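Local coordinates for protein 4-alpha-glucanotransferase (Aquifex aeolicus, PDB 1TZ7) that belongs to the amylomaltase (D-enzyme) family of 4-alpha-glucanotransferases, enzymes built round a parallel eight-stranded beta/alpha barrel, at residues Ala313-Pro318 with Gly327-Ala332; Phe255-Pro260 with Asn273-Trp278; Tyr399-His404 with Arg443-Ser448; Arg375-Ala380 with His388-Val393. All coordinates share one frame; numbering follows the deposited sequence.

Contact 1: Ala313-Pro318 with Gly327-Ala332; sequences AYWEVP and GRWVKA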
loop_
_atom_site.group_PDB
_atom_site.type_symbol
_atom_site.label_atom_id
_atom_site.label_comp_id
_atom_site.label_asym_id
_atom_site.label_seq_id
_atom_site.Cartn_x
_atom_site.Cartn_y
_atom_site.Cartn_z
ATOM N N ALA A 313 -4.145 7.957 19.054
ATOM C CA ALA A 313 -5.248 7.225 19.680
ATOM C C ALA A 313 -6.002 6.417 18.625
ATOM O O ALA A 313 -6.155 6.858 17.489
ATOM C CB ALA A 313 -6.199 8.196 20.385
ATOM N N TYR A 314 -6.469 5.233 19.007
ATOM C CA TYR A 314 -7.138 4.339 18.067
ATOM C C TYR A 314 -8.514 3.920 18.571
ATOM O O TYR A 314 -8.750 3.828 19.778
ATOM C CB TYR A 314 -6.276 3.102 17.796
ATOM C CG TYR A 314 -6.094 2.196 18.990
ATOM C CD1 TYR A 314 -6.921 1.096 19.184
ATOM C CD2 TYR A 314 -5.084 2.433 19.923
ATOM C CE1 TYR A 314 -6.756 0.260 20.272
ATOM C CE2 TYR A 314 -4.911 1.604 21.016
ATOM C CZ TYR A 314 -5.751 0.517 21.187
ATOM O OH TYR A 314 -5.588 -0.314 22.269
ATOM N N TRP A 315 -9.418 3.670 17.635
ATOM C CA TRP A 315 -10.770 3.263 17.961
ATOM C C TRP A 315 -10.807 1.755 18.249
ATOM O O TRP A 315 -10.402 0.940 17.418
ATOM C CB TRP A 315 -11.715 3.616 16.810
ATOM C CG TRP A 315 -13.173 3.430 17.131
ATOM C CD1 TRP A 315 -14.007 2.483 16.616
ATOM C CD2 TRP A 315 -13.967 4.219 18.025
ATOM N NE1 TRP A 315 -15.270 2.630 17.137
ATOM C CE2 TRP A 315 -15.273 3.689 18.007
ATOM C CE3 TRP A 315 -13.708 5.323 18.848
ATOM C CZ2 TRP A 315 -16.311 4.222 18.775
ATOM C CZ3 TRP A 315 -14.748 5.850 19.612
ATOM C CH2 TRP A 315 -16.026 5.298 19.567
ATOM N N GLU A 316 -11.292 1.408 19.433
ATOM C CA GLU A 316 -11.269 0.035 19.921
ATOM C C GLU A 316 -12.697 -0.425 20.267
ATOM O O GLU A 316 -13.345 0.162 21.122
ATOM C CB GLU A 316 -10.391 -0.040 21.168
ATOM C CG GLU A 316 -10.259 -1.420 21.768
ATOM C CD GLU A 316 -9.429 -1.418 23.037
ATOM O OE1 GLU A 316 -8.189 -1.548 22.943
ATOM O OE2 GLU A 316 -10.015 -1.283 24.127
ATOM N N VAL A 317 -13.170 -1.484 19.598
ATOM C CA VAL A 317 -14.528 -2.009 19.839
ATOM C C VAL A 317 -14.495 -3.505 20.266
ATOM O O VAL A 317 -13.726 -4.289 19.731
ATOM C CB VAL A 317 -15.449 -1.840 18.573
ATOM C CG1 VAL A 317 -14.986 -0.661 17.717
ATOM C CG2 VAL A 317 -15.493 -3.122 17.745
ATOM N N PRO A 318 -15.337 -3.872 21.239
ATOM C CA PRO A 318 -15.417 -5.267 21.729
ATOM C C PRO A 318 -15.711 -6.300 20.626
ATOM O O PRO A 318 -16.588 -6.080 19.772
ATOM C CB PRO A 318 -16.584 -5.219 22.723
ATOM C CG PRO A 318 -16.676 -3.798 23.142
ATOM C CD PRO A 318 -16.262 -2.981 21.960
ATOM N N GLY A 327 -17.592 1.511 20.516
ATOM C CA GLY A 327 -16.166 1.500 20.790
ATOM C C GLY A 327 -15.739 2.646 21.691
ATOM O O GLY A 327 -16.571 3.299 22.326
ATOM N N ARG A 328 -14.434 2.889 21.744
ATOM C CA ARG A 328 -13.887 4.027 22.476
ATOM C C ARG A 328 -12.497 4.376 21.972
ATOM O O ARG A 328 -11.801 3.537 21.416
ATOM C CB ARG A 328 -13.829 3.724 23.971
ATOM C CG ARG A 328 -13.069 2.440 24.321
ATOM C CD ARG A 328 -12.418 2.463 25.711
ATOM N NE ARG A 328 -12.602 1.246 26.379
ATOM C CZ ARG A 328 -11.737 0.245 26.535
ATOM N NH1 ARG A 328 -10.451 0.284 26.167
ATOM N NH2 ARG A 328 -12.190 -0.800 27.160
ATOM N N TRP A 329 -12.097 5.620 22.173
ATOM C CA TRP A 329 -10.761 6.053 21.818
ATOM C C TRP A 329 -9.771 5.646 22.904
ATOM O O TRP A 329 -9.962 5.951 24.076
ATOM C CB TRP A 329 -10.725 7.563 21.605
ATOM C CG TRP A 329 -11.363 7.999 20.306
ATOM C CD1 TRP A 329 -12.530 8.700 20.157
ATOM C CD2 TRP A 329 -10.870 7.761 18.984
ATOM N NE1 TRP A 329 -12.788 8.910 18.822
ATOM C CE2 TRP A 329 -11.784 8.344 18.080
ATOM C CE3 TRP A 329 -9.742 7.110 18.465
ATOM C CZ2 TRP A 329 -11.605 8.297 16.694
ATOM C CZ3 TRP A 329 -9.569 7.065 17.084
ATOM C CH2 TRP A 329 -10.497 7.655 16.220
ATOM N N VAL A 330 -8.717 4.946 22.499
ATOM C CA VAL A 330 -7.676 4.509 23.417
ATOM C C VAL A 330 -6.331 5.103 23.002
ATOM O O VAL A 330 -5.896 4.939 21.859
ATOM C CB VAL A 330 -7.555 2.973 23.432
ATOM C CG1 VAL A 330 -6.481 2.527 24.425
ATOM C CG2 VAL A 330 -8.905 2.332 23.769
ATOM N N LYS A 331 -5.676 5.790 23.935
ATOM C CA LYS A 331 -4.407 6.464 23.650
ATOM C C LYS A 331 -3.311 5.448 23.354
ATOM O O LYS A 331 -3.182 4.446 24.049
ATOM C CB LYS A 331 -3.993 7.352 24.832
ATOM C CG LYS A 331 -4.955 8.522 25.107
ATOM C CD LYS A 331 -4.770 9.653 24.097
ATOM C CE LYS A 331 -5.721 10.820 24.378
ATOM N NZ LYS A 331 -6.318 11.378 23.127
ATOM N N ALA A 332 -2.536 5.716 22.303
ATOM C CA ALA A 332 -1.346 4.929 21.980
ATOM C C ALA A 332 -0.082 5.788 22.195
ATOM O O ALA A 332 -0.157 7.009 22.192
ATOM C CB ALA A 332 -1.420 4.444 20.524
#
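Trp315 lays one face of its indole flat on the backbone of Gly327 and Arg328; with no side chain on Gly327, the ring settles close, CZ2 of Trp315 lying 3.4 Å from C of Gly327. The rim of the same ring then pokes into the neighbouring indole: CZ3 of Trp315 is 3.7 Å from CD1 of Trp329, an edge-to-face pair with the planes at 68°. Behind this edge CB of Trp315 covers the six-membered ring of Trp329, so edge and CB lie over one face, the side chains crossing at about a right angle. These residues share one side of a beta hairpin, 313-318 and 328-331, whose strands run antiparallel but twisted, their N-to-C directions 140° apart. Four backbone hydrogen bonds zip it together, from the Tyr314-Val330 and Glu316-Arg328 pairs. On the other side, Val330 is the bump: its CB sits 4.0 Å from the centroid of the Tyr314 ring, over the face, while its CG2 fills the angle beside the Glu316 chain. Glu316, extended with CG anti to N (chi1 -179°), runs alongside Arg328, pointing the same way, and takes NH1 of Arg328 at 2.6 Å from its OE2, carboxylate and guanidinium planes steeply inclined. OE1 of Glu316 receives the Tyr314 hydroxyl on the anti side, though well out of the carboxylate plane, and Lys246 salt-bridges that same oxygen.

Contact 2: Phe255-Pro260 with Asn273-Trp278; sequences FVAGVP and NPVYNW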
loop_
_atom_site.group_PDB
_atom_site.type_symbol
_atom_site.label_atom_id
_atom_site.label_comp_id
_atom_site.label_asym_id
_atom_site.label_seq_id
_atom_site.Cartn_x
_atom_site.Cartn_y
_atom_site.Cartn_z
ATOM N N PHE A 255 -10.410 -7.279 21.464
ATOM C CA PHE A 255 -10.923 -6.075 20.807
ATOM C C PHE A 255 -10.477 -6.021 19.343
ATOM O O PHE A 255 -9.443 -6.582 18.979
ATOM C CB PHE A 255 -10.446 -4.824 21.543
ATOM C CG PHE A 255 -10.958 -4.716 22.959
ATOM C CD1 PHE A 255 -12.195 -4.140 23.225
ATOM C CD2 PHE A 255 -10.202 -5.188 24.023
ATOM C CE1 PHE A 255 -12.669 -4.040 24.529
ATOM C CE2 PHE A 255 -10.673 -5.089 25.329
ATOM C CZ PHE A 255 -11.906 -4.514 25.578
ATOM N N VAL A 256 -11.263 -5.341 18.509
ATOM C CA VAL A 256 -10.943 -5.210 17.085
ATOM C C VAL A 256 -10.968 -3.745 16.631
ATOM O O VAL A 256 -11.441 -2.865 17.351
ATOM C CB VAL A 256 -11.915 -6.045 16.194
ATOM C CG1 VAL A 256 -11.670 -7.529 16.388
ATOM C CG2 VAL A 256 -13.370 -5.691 16.490
ATOM N N ALA A 257 -10.454 -3.500 15.432
ATOM C CA ALA A 257 -10.138 -2.152 14.991
ATOM C C ALA A 257 -11.279 -1.570 14.176
ATOM O O ALA A 257 -12.141 -2.296 13.684
ATOM C CB ALA A 257 -8.855 -2.154 14.176
ATOM N N GLY A 258 -11.272 -0.255 14.041
ATOM C CA GLY A 258 -12.254 0.444 13.240
ATOM C C GLY A 258 -12.162 1.944 13.438
ATOM O O GLY A 258 -11.155 2.452 13.936
ATOM N N VAL A 259 -13.212 2.652 13.038
ATOM C CA VAL A 259 -13.357 4.075 13.350
ATOM C C VAL A 259 -14.813 4.380 13.728
ATOM O O VAL A 259 -15.729 3.672 13.310
ATOM C CB VAL A 259 -12.935 4.967 12.148
ATOM C CG1 VAL A 259 -11.419 5.018 12.028
ATOM C CG2 VAL A 259 -13.560 4.464 10.854
ATOM N N PRO A 260 -15.023 5.431 14.523
ATOM C CA PRO A 260 -16.355 5.742 15.054
ATOM C C PRO A 260 -17.292 6.305 13.983
ATOM O O PRO A 260 -16.840 6.618 12.888
ATOM C CB PRO A 260 -16.066 6.801 16.123
ATOM C CG PRO A 260 -14.817 7.460 15.674
ATOM C CD PRO A 260 -14.011 6.406 14.970
ATOM N N ASN A 273 -9.681 -6.027 12.130
ATOM C CA ASN A 273 -8.324 -6.330 12.598
ATOM C C ASN A 273 -8.312 -6.398 14.121
ATOM O O ASN A 273 -9.077 -5.715 14.770
ATOM C CB ASN A 273 -7.325 -5.251 12.131
ATOM C CG ASN A 273 -7.477 -4.900 10.650
ATOM O OD1 ASN A 273 -8.328 -4.100 10.278
ATOM N ND2 ASN A 273 -6.635 -5.496 9.807
ATOM N N PRO A 274 -7.434 -7.212 14.687
ATOM C CA PRO A 274 -7.150 -7.132 16.119
ATOM C C PRO A 274 -6.343 -5.875 16.413
ATOM O O PRO A 274 -5.509 -5.501 15.605
ATOM C CB PRO A 274 -6.322 -8.389 16.382
ATOM C CG PRO A 274 -5.663 -8.684 15.081
ATOM C CD PRO A 274 -6.625 -8.244 14.017
ATOM N N VAL A 275 -6.610 -5.222 17.537
ATOM C CA VAL A 275 -5.886 -4.008 17.893
ATOM C C VAL A 275 -4.588 -4.361 18.588
ATOM O O VAL A 275 -4.433 -5.461 19.114
ATOM C CB VAL A 275 -6.727 -3.071 18.804
ATOM C CG1 VAL A 275 -8.026 -2.687 18.117
ATOM C CG2 VAL A 275 -6.998 -3.723 20.161
ATOM N N TYR A 276 -3.651 -3.425 18.580
ATOM C CA TYR A 276 -2.373 -3.619 19.231
ATOM C C TYR A 276 -2.527 -3.515 20.748
ATOM O O TYR A 276 -3.251 -2.658 21.252
ATOM C CB TYR A 276 -1.364 -2.568 18.744
ATOM C CG TYR A 276 -0.907 -2.753 17.300
ATOM C CD1 TYR A 276 -0.959 -1.699 16.396
ATOM C CD2 TYR A 276 -0.412 -3.980 16.851
ATOM C CE1 TYR A 276 -0.538 -1.854 15.076
ATOM C CE2 TYR A 276 0.010 -4.148 15.533
ATOM C CZ TYR A 276 -0.057 -3.076 14.649
ATOM O OH TYR A 276 0.363 -3.227 13.337
ATOM N N ASN A 277 -1.847 -4.399 21.467
ATOM C CA ASN A 277 -1.545 -4.174 22.871
ATOM C C ASN A 277 -0.296 -3.301 23.003
ATOM O O ASN A 277 0.814 -3.807 23.136
ATOM C CB ASN A 277 -1.326 -5.504 23.586
ATOM C CG ASN A 277 -1.248 -5.350 25.088
ATOM O OD1 ASN A 277 -2.233 -5.044 25.740
ATOM N ND2 ASN A 277 -0.076 -5.562 25.639
ATOM N N TRP A 278 -0.490 -1.989 22.963
ATOM C CA TRP A 278 0.618 -1.045 22.803
ATOM C C TRP A 278 1.566 -1.052 23.998
ATOM O O TRP A 278 2.746 -0.728 23.863
ATOM C CB TRP A 278 0.088 0.366 22.559
ATOM C CG TRP A 278 -0.168 0.650 21.112
ATOM C CD1 TRP A 278 -1.381 0.736 20.497
ATOM C CD2 TRP A 278 0.811 0.879 20.098
ATOM N NE1 TRP A 278 -1.217 1.007 19.161
ATOM C CE2 TRP A 278 0.120 1.101 18.888
ATOM C CE3 TRP A 278 2.210 0.923 20.084
ATOM C CZ2 TRP A 278 0.778 1.362 17.683
ATOM C CZ3 TRP A 278 2.863 1.185 18.877
ATOM C CH2 TRP A 278 2.148 1.400 17.704
#
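Val275 pushes its forked side chain against the backbone of Phe255, Val256 and Ala257. From CB the valine splits: with CG1 anti to its own carbonyl carbon (chi1 -58°), that methyl lies across the peptide between Val256 and Ala257, 3.5 Å from C of Val256, and brushes CB of Ala257 at 4.1 Å. The other tip, CG2 of Val275, ends 3.9 Å from CB of Phe255. Beside this methyl packing the chains pair as a beta hairpin, strands 255-259 and 269-274, with Val256 and Pro274 forming a non-hydrogen-bonded antiparallel pair whose side chains diverge. N of Ala257 donates to O of Asn273 at 2.7 Å, while the bond from N of Val275 to O of Phe255 is weak, at 3.5 Å. The Asn273 amide turns elsewhere, its ND2 bonding to O of Pro231. The chemistry is thus one short backbone bond and one slack one with aliphatic contacts beside them, which is consistent with the pairing giving out here, where strand 269-274 passes into loop.

Contact 3: Tyr399-His404 with Arg443-Ser448; sequences YYTSTH and RLVLIS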
loop_
_atom_site.group_PDB
_atom_site.type_symbol
_atom_site.label_atom_id
_atom_site.label_comp_id
_atom_site.label_asym_id
_atom_site.label_seq_id
_atom_site.Cartn_x
_atom_site.Cartn_y
_atom_site.Cartn_z
ATOM N N TYR A 399 0.837 16.585 -1.548
ATOM C CA TYR A 399 -0.428 17.148 -2.066
ATOM C C TYR A 399 -0.908 16.303 -3.243
ATOM O O TYR A 399 -0.253 16.255 -4.284
ATOM C CB TYR A 399 -0.191 18.590 -2.534
ATOM C CG TYR A 399 -1.429 19.488 -2.649
ATOM C CD1 TYR A 399 -1.335 20.735 -3.266
ATOM C CD2 TYR A 399 -2.672 19.101 -2.139
ATOM C CE1 TYR A 399 -2.433 21.571 -3.378
ATOM C CE2 TYR A 399 -3.778 19.936 -2.245
ATOM C CZ TYR A 399 -3.641 21.180 -2.874
ATOM O OH TYR A 399 -4.711 22.022 -2.993
ATOM N N TYR A 400 -2.050 15.646 -3.067
ATOM C CA TYR A 400 -2.615 14.755 -4.088
ATOM C C TYR A 400 -3.721 15.461 -4.857
ATOM O O TYR A 400 -4.422 16.299 -4.307
ATOM C CB TYR A 400 -3.191 13.493 -3.421
ATOM C CG TYR A 400 -2.156 12.651 -2.714
ATOM C CD1 TYR A 400 -1.765 12.940 -1.412
ATOM C CD2 TYR A 400 -1.564 11.568 -3.351
ATOM C CE1 TYR A 400 -0.811 12.166 -0.759
ATOM C CE2 TYR A 400 -0.608 10.789 -2.711
ATOM C CZ TYR A 400 -0.236 11.092 -1.417
ATOM O OH TYR A 400 0.722 10.321 -0.782
ATOM N N THR A 401 -3.882 15.110 -6.133
ATOM C CA THR A 401 -5.111 15.436 -6.851
ATOM C C THR A 401 -6.239 14.605 -6.279
ATOM O O THR A 401 -7.273 15.131 -5.874
ATOM C CB THR A 401 -4.961 15.160 -8.380
ATOM O OG1 THR A 401 -4.518 13.817 -8.601
ATOM C CG2 THR A 401 -3.865 16.022 -8.991
ATOM N N SER A 402 -6.027 13.298 -6.247
ATOM C CA SER A 402 -6.934 12.383 -5.573
ATOM C C SER A 402 -6.171 11.122 -5.168
ATOM O O SER A 402 -4.985 10.973 -5.488
ATOM C CB SER A 402 -8.121 12.033 -6.487
ATOM O OG SER A 402 -7.686 11.436 -7.691
ATOM N N THR A 403 -6.838 10.229 -4.451
ATOM C CA THR A 403 -6.202 8.988 -3.999
ATOM C C THR A 403 -7.002 7.781 -4.418
ATOM O O THR A 403 -8.083 7.897 -4.991
ATOM C CB THR A 403 -6.036 8.979 -2.456
ATOM O OG1 THR A 403 -7.319 8.843 -1.823
ATOM C CG2 THR A 403 -5.496 10.322 -1.943
ATOM N N HIS A 404 -6.463 6.618 -4.112
ATOM C CA HIS A 404 -7.068 5.366 -4.487
ATOM C C HIS A 404 -8.379 5.064 -3.723
ATOM O O HIS A 404 -9.147 4.203 -4.128
ATOM C CB HIS A 404 -6.079 4.257 -4.271
ATOM C CG HIS A 404 -5.700 4.044 -2.836
ATOM N ND1 HIS A 404 -5.172 5.013 -2.023
ATOM C CD2 HIS A 404 -5.772 2.955 -2.096
ATOM C CE1 HIS A 404 -4.948 4.492 -0.826
ATOM N NE2 HIS A 404 -5.301 3.253 -0.853
ATOM N N ARG A 443 -2.785 21.782 -12.182
ATOM C CA ARG A 443 -2.046 23.050 -12.100
ATOM C C ARG A 443 -2.044 23.611 -10.677
ATOM O O ARG A 443 -1.023 24.083 -10.201
ATOM C CB ARG A 443 -2.642 24.079 -13.047
ATOM C CG ARG A 443 -2.283 23.865 -14.503
ATOM C CD ARG A 443 -2.881 24.899 -15.435
ATOM N NE ARG A 443 -2.690 24.552 -16.841
ATOM C CZ ARG A 443 -1.658 24.948 -17.585
ATOM N NH1 ARG A 443 -0.707 25.714 -17.063
ATOM N NH2 ARG A 443 -1.577 24.579 -18.858
ATOM N N LEU A 444 -3.200 23.553 -10.008
ATOM C CA LEU A 444 -3.333 24.067 -8.634
ATOM C C LEU A 444 -2.435 23.280 -7.663
ATOM O O LEU A 444 -1.807 23.855 -6.770
ATOM C CB LEU A 444 -4.799 23.976 -8.172
ATOM C CG LEU A 444 -5.636 25.272 -8.055
ATOM C CD1 LEU A 444 -5.044 26.428 -8.813
ATOM C CD2 LEU A 444 -7.055 25.017 -8.504
ATOM N N VAL A 445 -2.384 21.973 -7.843
ATOM C CA VAL A 445 -1.546 21.130 -7.017
ATOM C C VAL A 445 -0.046 21.425 -7.289
ATOM O O VAL A 445 0.752 21.523 -6.360
ATOM C CB VAL A 445 -1.857 19.632 -7.261
ATOM C CG1 VAL A 445 -0.765 18.746 -6.676
ATOM C CG2 VAL A 445 -3.209 19.275 -6.669
ATOM N N LEU A 446 0.308 21.580 -8.564
ATOM C CA LEU A 446 1.700 21.788 -8.958
ATOM C C LEU A 446 2.219 23.172 -8.548
ATOM O O LEU A 446 3.386 23.318 -8.199
ATOM C CB LEU A 446 1.867 21.607 -10.477
ATOM C CG LEU A 446 1.597 20.208 -11.046
ATOM C CD1 LEU A 446 1.727 20.221 -12.567
ATOM C CD2 LEU A 446 2.517 19.186 -10.451
ATOM N N ILE A 447 1.348 24.182 -8.597
ATOM C CA ILE A 447 1.744 25.561 -8.282
ATOM C C ILE A 447 1.921 25.770 -6.771
ATOM O O ILE A 447 2.540 26.740 -6.344
ATOM C CB ILE A 447 0.701 26.584 -8.840
ATOM C CG1 ILE A 447 1.317 27.989 -8.908
ATOM C CG2 ILE A 447 -0.544 26.611 -7.968
ATOM C CD1 ILE A 447 0.501 28.977 -9.686
ATOM N N SER A 448 1.366 24.857 -5.978
ATOM C CA SER A 448 1.461 24.940 -4.520
ATOM C C SER A 448 2.904 24.835 -4.068
ATOM O O SER A 448 3.784 24.485 -4.852
ATOM C CB SER A 448 0.654 23.822 -3.881
ATOM O OG SER A 448 1.328 22.592 -4.012
#
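The end of strand 397-400 runs past the last turn of helix 437-447, with CA of Tyr399 and CA of Val445 6.5 Å apart, the nearest such pair. Tyr399 swings its ring out toward the helix by placing CG anti to the backbone N (chi1 -160°). Val445 makes a CH-pi contact with that ring: its CG2 stands over the centre of one face, 4.1 Å from the centroid and only 11° off the normal. The second methyl, CG1, reaches back to the strand and rests 3.5 Å from O of Tyr399. In the beta/alpha barrel this is a strand of the inner sheet touching the helix that leads on to the adjacent parallel strand, 452-456, part of a beta-alpha-beta crossover. Ser448 comes at the edge of the tyrosine, with OG 3.3 Å from CD1 of Tyr399; the hydroxyl is held by its bond to O of Val445, at 2.6 Å. Thr401 meets the valine from the other direction, CG2 of Thr401 to CG2 of Val445 at 4.1 Å, the two side chains crossing at about a right angle. Its hydroxyl turns to Asp459, and the phenol of Tyr399 is hydrogen-bonded to O of His388.

Contact 4: Arg375-Ala380 with His388-Val393; sequences RVIEFA and HLPHNV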
loop_
_atom_site.group_PDB
_atom_site.type_symbol
_atom_site.label_atom_id
_atom_site.label_comp_id
_atom_site.label_asym_id
_atom_site.label_seq_id
_atom_site.Cartn_x
_atom_site.Cartn_y
_atom_site.Cartn_z
ATOM N N ARG A 375 -2.461 16.168 1.838
ATOM C CA ARG A 375 -3.579 17.013 1.417
ATOM C C ARG A 375 -4.098 16.557 0.059
ATOM O O ARG A 375 -3.352 16.034 -0.757
ATOM C CB ARG A 375 -3.152 18.479 1.341
ATOM C CG ARG A 375 -2.565 19.029 2.626
ATOM C CD ARG A 375 -3.590 19.296 3.719
ATOM N NE ARG A 375 -2.939 19.580 4.995
ATOM C CZ ARG A 375 -2.482 20.783 5.364
ATOM N NH1 ARG A 375 -1.898 20.934 6.543
ATOM N NH2 ARG A 375 -2.615 21.835 4.560
ATOM N N VAL A 376 -5.385 16.763 -0.169
ATOM C CA VAL A 376 -6.047 16.280 -1.373
ATOM C C VAL A 376 -6.957 17.375 -1.899
ATOM O O VAL A 376 -7.868 17.811 -1.211
ATOM C CB VAL A 376 -6.889 14.996 -1.081
ATOM C CG1 VAL A 376 -7.423 14.392 -2.377
ATOM C CG2 VAL A 376 -6.051 13.967 -0.329
ATOM N N ILE A 377 -6.703 17.827 -3.119
ATOM C CA ILE A 377 -7.416 18.989 -3.656
ATOM C C ILE A 377 -8.897 18.684 -3.900
ATOM O O ILE A 377 -9.721 19.596 -3.971
ATOM C CB ILE A 377 -6.745 19.496 -4.949
ATOM C CG1 ILE A 377 -7.205 20.923 -5.254
ATOM C CG2 ILE A 377 -7.056 18.569 -6.120
ATOM C CD1 ILE A 377 -6.268 21.683 -6.122
ATOM N N GLU A 378 -9.228 17.401 -4.015
ATOM C CA GLU A 378 -10.629 16.972 -4.131
ATOM C C GLU A 378 -11.463 17.348 -2.882
ATOM O O GLU A 378 -12.681 17.482 -2.961
ATOM C CB GLU A 378 -10.697 15.458 -4.363
ATOM C CG GLU A 378 -12.031 14.980 -4.885
ATOM C CD GLU A 378 -12.007 13.531 -5.299
ATOM O OE1 GLU A 378 -12.711 12.721 -4.662
ATOM O OE2 GLU A 378 -11.288 13.198 -6.266
ATOM N N PHE A 379 -10.788 17.509 -1.741
ATOM C CA PHE A 379 -11.452 17.889 -0.478
ATOM C C PHE A 379 -11.502 19.418 -0.273
ATOM O O PHE A 379 -11.922 19.888 0.779
ATOM C CB PHE A 379 -10.717 17.263 0.724
ATOM C CG PHE A 379 -10.797 15.747 0.787
ATOM C CD1 PHE A 379 -9.879 15.031 1.549
ATOM C CD2 PHE A 379 -11.787 15.044 0.100
ATOM C CE1 PHE A 379 -9.941 13.646 1.622
ATOM C CE2 PHE A 379 -11.849 13.658 0.174
ATOM C CZ PHE A 379 -10.923 12.961 0.938
ATOM N N ALA A 380 -11.074 20.185 -1.276
ATOM C CA ALA A 380 -10.742 21.607 -1.064
ATOM C C ALA A 380 -11.951 22.545 -1.188
ATOM O O ALA A 380 -11.892 23.700 -0.758
ATOM C CB ALA A 380 -9.645 22.041 -2.025
ATOM N N HIS A 388 -7.124 22.096 2.477
ATOM C CA HIS A 388 -6.715 21.410 1.264
ATOM C C HIS A 388 -6.717 22.344 0.040
ATOM O O HIS A 388 -6.375 21.925 -1.065
ATOM C CB HIS A 388 -7.624 20.213 1.001
ATOM C CG HIS A 388 -7.631 19.206 2.106
ATOM N ND1 HIS A 388 -7.109 17.938 1.959
ATOM C CD2 HIS A 388 -8.103 19.273 3.374
ATOM C CE1 HIS A 388 -7.259 17.270 3.089
ATOM N NE2 HIS A 388 -7.859 18.057 3.963
ATOM N N LEU A 389 -7.103 23.598 0.239
ATOM C CA LEU A 389 -6.910 24.618 -0.794
ATOM C C LEU A 389 -5.398 24.900 -0.971
ATOM O O LEU A 389 -4.651 24.946 0.003
ATOM C CB LEU A 389 -7.651 25.911 -0.428
ATOM C CG LEU A 389 -9.181 25.854 -0.584
ATOM C CD1 LEU A 389 -9.850 26.974 0.196
ATOM C CD2 LEU A 389 -9.574 25.914 -2.050
ATOM N N PRO A 390 -4.964 25.067 -2.218
ATOM C CA PRO A 390 -3.542 25.274 -2.528
ATOM C C PRO A 390 -2.855 26.296 -1.623
ATOM O O PRO A 390 -1.753 26.038 -1.139
ATOM C CB PRO A 390 -3.573 25.774 -3.964
ATOM C CG PRO A 390 -4.794 25.161 -4.547
ATOM C CD PRO A 390 -5.796 25.051 -3.431
ATOM N N HIS A 391 -3.500 27.432 -1.385
ATOM C CA HIS A 391 -2.872 28.507 -0.622
ATOM C C HIS A 391 -2.753 28.216 0.877
ATOM O O HIS A 391 -2.116 28.975 1.609
ATOM C CB HIS A 391 -3.581 29.844 -0.875
ATOM C CG HIS A 391 -4.859 30.039 -0.110
ATOM N ND1 HIS A 391 -6.081 30.152 -0.733
ATOM C CD2 HIS A 391 -5.096 30.211 1.213
ATOM C CE1 HIS A 391 -7.018 30.359 0.175
ATOM N NE2 HIS A 391 -6.447 30.397 1.361
ATOM N N ASN A 392 -3.352 27.110 1.319
ATOM C CA ASN A 392 -3.276 26.688 2.718
ATOM C C ASN A 392 -2.328 25.495 2.932
ATOM O O ASN A 392 -2.110 25.072 4.060
ATOM C CB ASN A 392 -4.689 26.337 3.240
ATOM C CG ASN A 392 -5.483 27.564 3.642
ATOM O OD1 ASN A 392 -4.926 28.536 4.128
ATOM N ND2 ASN A 392 -6.807 27.521 3.435
ATOM N N VAL A 393 -1.769 24.962 1.840
ATOM C CA VAL A 393 -0.881 23.805 1.928
ATOM C C VAL A 393 0.571 24.257 2.145
ATOM O O VAL A 393 1.188 24.867 1.259
ATOM C CB VAL A 393 -0.965 22.917 0.652
ATOM C CG1 VAL A 393 -0.018 21.729 0.763
ATOM C CG2 VAL A 393 -2.389 22.434 0.427
#
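Strand 373-376 ends by turning into a short 3-10 segment at Ile377, and the loop 388-393, carrying a 3-10 turn at 390-392, folds back beside it; the backbones come nearest where CA of Ala380 and CA of His388 are 4.7 Å apart. With CG beside its own N (chi1 -59°), the imidazole of His388 slides in between two aliphatic carbons: CD of Arg375 covers one face, 4.2 Å from the ring centroid, and CB of Phe379 the opposite face. A nearly straight bond from N of Val376 to ND1 of His388, 3.0 Å and 169°, lies close to the ring plane and fixes its rotation. The Phe379 ring turns its edge toward the face of His388, offset, CD1 of Phe379 to CE1 of His388 at 3.8 Å, planes at 75°. Ala380 puts its CB 3.4 Å from O of His388. Arg375 runs past Val393, and its NH2 makes a weak bond to O of Asn392; a salt bridge from NH1 to Glu394 is the stronger hold. Ile377 CD1 touches Pro390 CG at 4.1 Å, and both residues press on Leu444 of helix 437-447, while Tyr399 of the adjacent strand 397-400 packs against Arg375, Ile377, Pro390 and Val393.

The four contacts form two clusters. Contacts 1 and 2, with centres about 7 Å apart, belong to one antiparallel four-stranded sheet: strands 255-259 and 313-318 lie side by side in its middle, and O of Val317 probably bonds to N of Val256. Contacts 3 and 4, about 8 Å apart, sit at strands 397-400 and 373-376 of the parallel barrel sheet, neighbours in space and consecutive in the chain. The clusters are about 29 to 32 Å apart between centres and do not touch. Along the chain the order is contact 2, contact 1, contact 4, contact 3, so the strands of the small antiparallel sheet come earlier in the sequence than barrel strands 373-376 and 397-400.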